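Long-range contact in major capsid protein (Faustovirus, PDB 5J7O), which probably builds the outer capsid of a large double-stranded DNA virus, as a double jelly-roll protein that assembles in threes: residues L363-N368 and F503-S508. Sequence-based numbering, arbitrary orientation.
Sequences LLTQYN and FKQSAS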
loop_
_atom_site.group_PDB
_atom_site.type_symbol
_atom_site.label_atom_id
_atom_site.label_comp_id
_atom_site.label_asym_id
_atom_site.label_seq_id
_atom_site.Cartn_x
_atom_site.Cartn_y
_atom_site.Cartn_z
ATOM N N LEU B 363 7.630 50.068 28.253
ATOM C CA LEU B 363 8.718 49.103 28.425
ATOM C C LEU B 363 8.241 47.733 27.957
ATOM O O LEU B 363 7.637 46.980 28.722
ATOM C CB LEU B 363 9.181 49.068 29.879
ATOM C CG LEU B 363 10.603 48.574 30.178
ATOM C CD1 LEU B 363 11.015 48.971 31.587
ATOM C CD2 LEU B 363 10.743 47.067 29.998
ATOM N N LEU B 364 8.543 47.395 26.704
ATOM C CA LEU B 364 8.120 46.123 26.128
ATOM C C LEU B 364 9.080 45.014 26.546
ATOM O O LEU B 364 10.276 45.071 26.243
ATOM C CB LEU B 364 8.051 46.222 24.607
ATOM C CG LEU B 364 7.750 44.900 23.896
ATOM C CD1 LEU B 364 6.361 44.398 24.259
ATOM C CD2 LEU B 364 7.899 45.043 22.390
ATOM N N THR B 365 8.548 43.996 27.223
ATOM C CA THR B 365 9.337 42.882 27.735
ATOM C C THR B 365 9.256 41.643 26.849
ATOM O O THR B 365 10.290 41.057 26.510
ATOM C CB THR B 365 8.885 42.534 29.159
ATOM O OG1 THR B 365 9.210 43.614 30.044
ATOM C CG2 THR B 365 9.565 41.263 29.646
ATOM N N GLN B 366 8.049 41.230 26.469
ATOM C CA GLN B 366 7.846 40.024 25.678
ATOM C C GLN B 366 6.951 40.324 24.486
ATOM O O GLN B 366 5.979 41.076 24.599
ATOM C CB GLN B 366 7.222 38.902 26.517
ATOM C CG GLN B 366 8.018 38.522 27.753
ATOM C CD GLN B 366 7.314 37.475 28.592
ATOM O OE1 GLN B 366 6.541 36.668 28.076
ATOM N NE2 GLN B 366 7.571 37.489 29.895
ATOM N N TYR B 367 7.285 39.724 23.347
ATOM C CA TYR B 367 6.487 39.816 22.134
ATOM C C TYR B 367 6.222 38.413 21.612
ATOM O O TYR B 367 7.110 37.556 21.634
ATOM C CB TYR B 367 7.194 40.662 21.059
ATOM C CG TYR B 367 6.571 40.574 19.679
ATOM C CD1 TYR B 367 5.557 41.443 19.294
ATOM C CD2 TYR B 367 7.006 39.625 18.759
ATOM C CE1 TYR B 367 4.990 41.364 18.033
ATOM C CE2 TYR B 367 6.442 39.538 17.503
ATOM C CZ TYR B 367 5.435 40.407 17.145
ATOM O OH TYR B 367 4.881 40.323 15.888
ATOM N N ASN B 368 4.996 38.183 21.148
ATOM C CA ASN B 368 4.613 36.913 20.548
ATOM C C ASN B 368 3.813 37.182 19.285
ATOM O O ASN B 368 2.996 38.105 19.245
ATOM C CB ASN B 368 3.784 36.052 21.511
ATOM C CG ASN B 368 4.601 35.520 22.670
ATOM O OD1 ASN B 368 4.937 36.254 23.599
ATOM N ND2 ASN B 368 4.916 34.230 22.627
ATOM N N PHE B 503 16.887 42.313 28.501
ATOM C CA PHE B 503 17.028 41.038 27.800
ATOM C C PHE B 503 15.657 40.666 27.238
ATOM O O PHE B 503 14.881 39.917 27.836
ATOM C CB PHE B 503 17.570 39.976 28.750
ATOM C CG PHE B 503 18.143 38.769 28.067
ATOM C CD1 PHE B 503 18.378 38.758 26.703
ATOM C CD2 PHE B 503 18.439 37.633 28.803
ATOM C CE1 PHE B 503 18.901 37.634 26.088
ATOM C CE2 PHE B 503 18.955 36.508 28.194
ATOM C CZ PHE B 503 19.188 36.507 26.837
ATOM N N LYS B 504 15.360 41.204 26.058
ATOM C CA LYS B 504 14.022 41.091 25.498
ATOM C C LYS B 504 13.756 39.682 24.981
ATOM O O LYS B 504 14.675 38.942 24.617
ATOM C CB LYS B 504 13.832 42.102 24.369
ATOM C CG LYS B 504 14.169 43.536 24.747
ATOM C CD LYS B 504 13.331 44.021 25.915
ATOM C CE LYS B 504 13.595 45.491 26.195
ATOM N NZ LYS B 504 12.773 46.014 27.321
ATOM N N GLN B 505 12.475 39.321 24.943
ATOM C CA GLN B 505 12.028 38.023 24.462
ATOM C C GLN B 505 11.133 38.193 23.242
ATOM O O GLN B 505 10.373 39.161 23.136
ATOM C CB GLN B 505 11.255 37.257 25.541
ATOM C CG GLN B 505 11.990 37.099 26.852
ATOM C CD GLN B 505 11.122 36.484 27.931
ATOM O OE1 GLN B 505 10.641 35.359 27.793
ATOM N NE2 GLN B 505 10.908 37.227 29.010
ATOM N N SER B 506 11.221 37.231 22.328
ATOM C CA SER B 506 10.356 37.201 21.159
ATOM C C SER B 506 10.135 35.751 20.755
ATOM O O SER B 506 11.028 34.911 20.889
ATOM C CB SER B 506 10.949 38.001 19.993
ATOM O OG SER B 506 10.001 38.148 18.952
ATOM N N ALA B 507 8.930 35.465 20.266
ATOM C CA ALA B 507 8.565 34.112 19.878
ATOM C C ALA B 507 7.488 34.177 18.808
ATOM O O ALA B 507 6.662 35.093 18.795
ATOM C CB ALA B 507 8.075 33.293 21.077
ATOM N N SER B 508 7.502 33.195 17.908
ATOM C CA SER B 508 6.524 33.139 16.835
ATOM C C SER B 508 6.103 31.700 16.575
ATOM O O SER B 508 6.927 30.782 16.627
ATOM C CB SER B 508 7.070 33.762 15.541
ATOM O OG SER B 508 8.162 33.018 15.031
#
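Gln-505 N donates to Thr-365 O at 3.2 Å, nearly straight at hydrogen (163°), and Tyr-367 N answers to Gln-505 O at 3.1 Å. A weak bond runs from Ala-507 N to Tyr-367 O, the same oxygen that Ser-506 CA approaches in a CA-H...O contact of 3.3 Å. Strands 364-375 and 503-521 thus form the one parallel pairing in a mixed sheet whose other strand pairs are antiparallel. The contact lies about 48 Å, centre to centre, from the middle of the chain, and the second subunit packs against it. On its other edge strand 364-375 carries a classic beta bulge, with Thr-365 and Gln-366 set together against Leu-350 of strand 341-351.

The chain of Lys-504 bends at CD (chi2 -59°) and then extends, bringing NZ 2.9 Å from Leu-364 O, above the carbonyl plane. That ammonium also bonds Thr-501 O and forms a salt bridge to Asp-493 of the second subunit.

On one face the Gln-366 and Gln-505 chains run alongside each other, amide planes 36° apart, with Gln-505 NE2 3.4 Å from Gln-366 CG; their NE2 atoms, both donors, approach to 3.5 Å without a hydrogen bond. Further along, Asn-368 ND2 rests on Ala-507 CB. On the other face Ser-506 OG sits at the edge of the Tyr-367 ring, 3.3 Å from CD2, and is hydrogen-bonded to Arg-488 N of the second subunit; Tyr-367 OH is hydrogen-bonded to Glu-347 OE1.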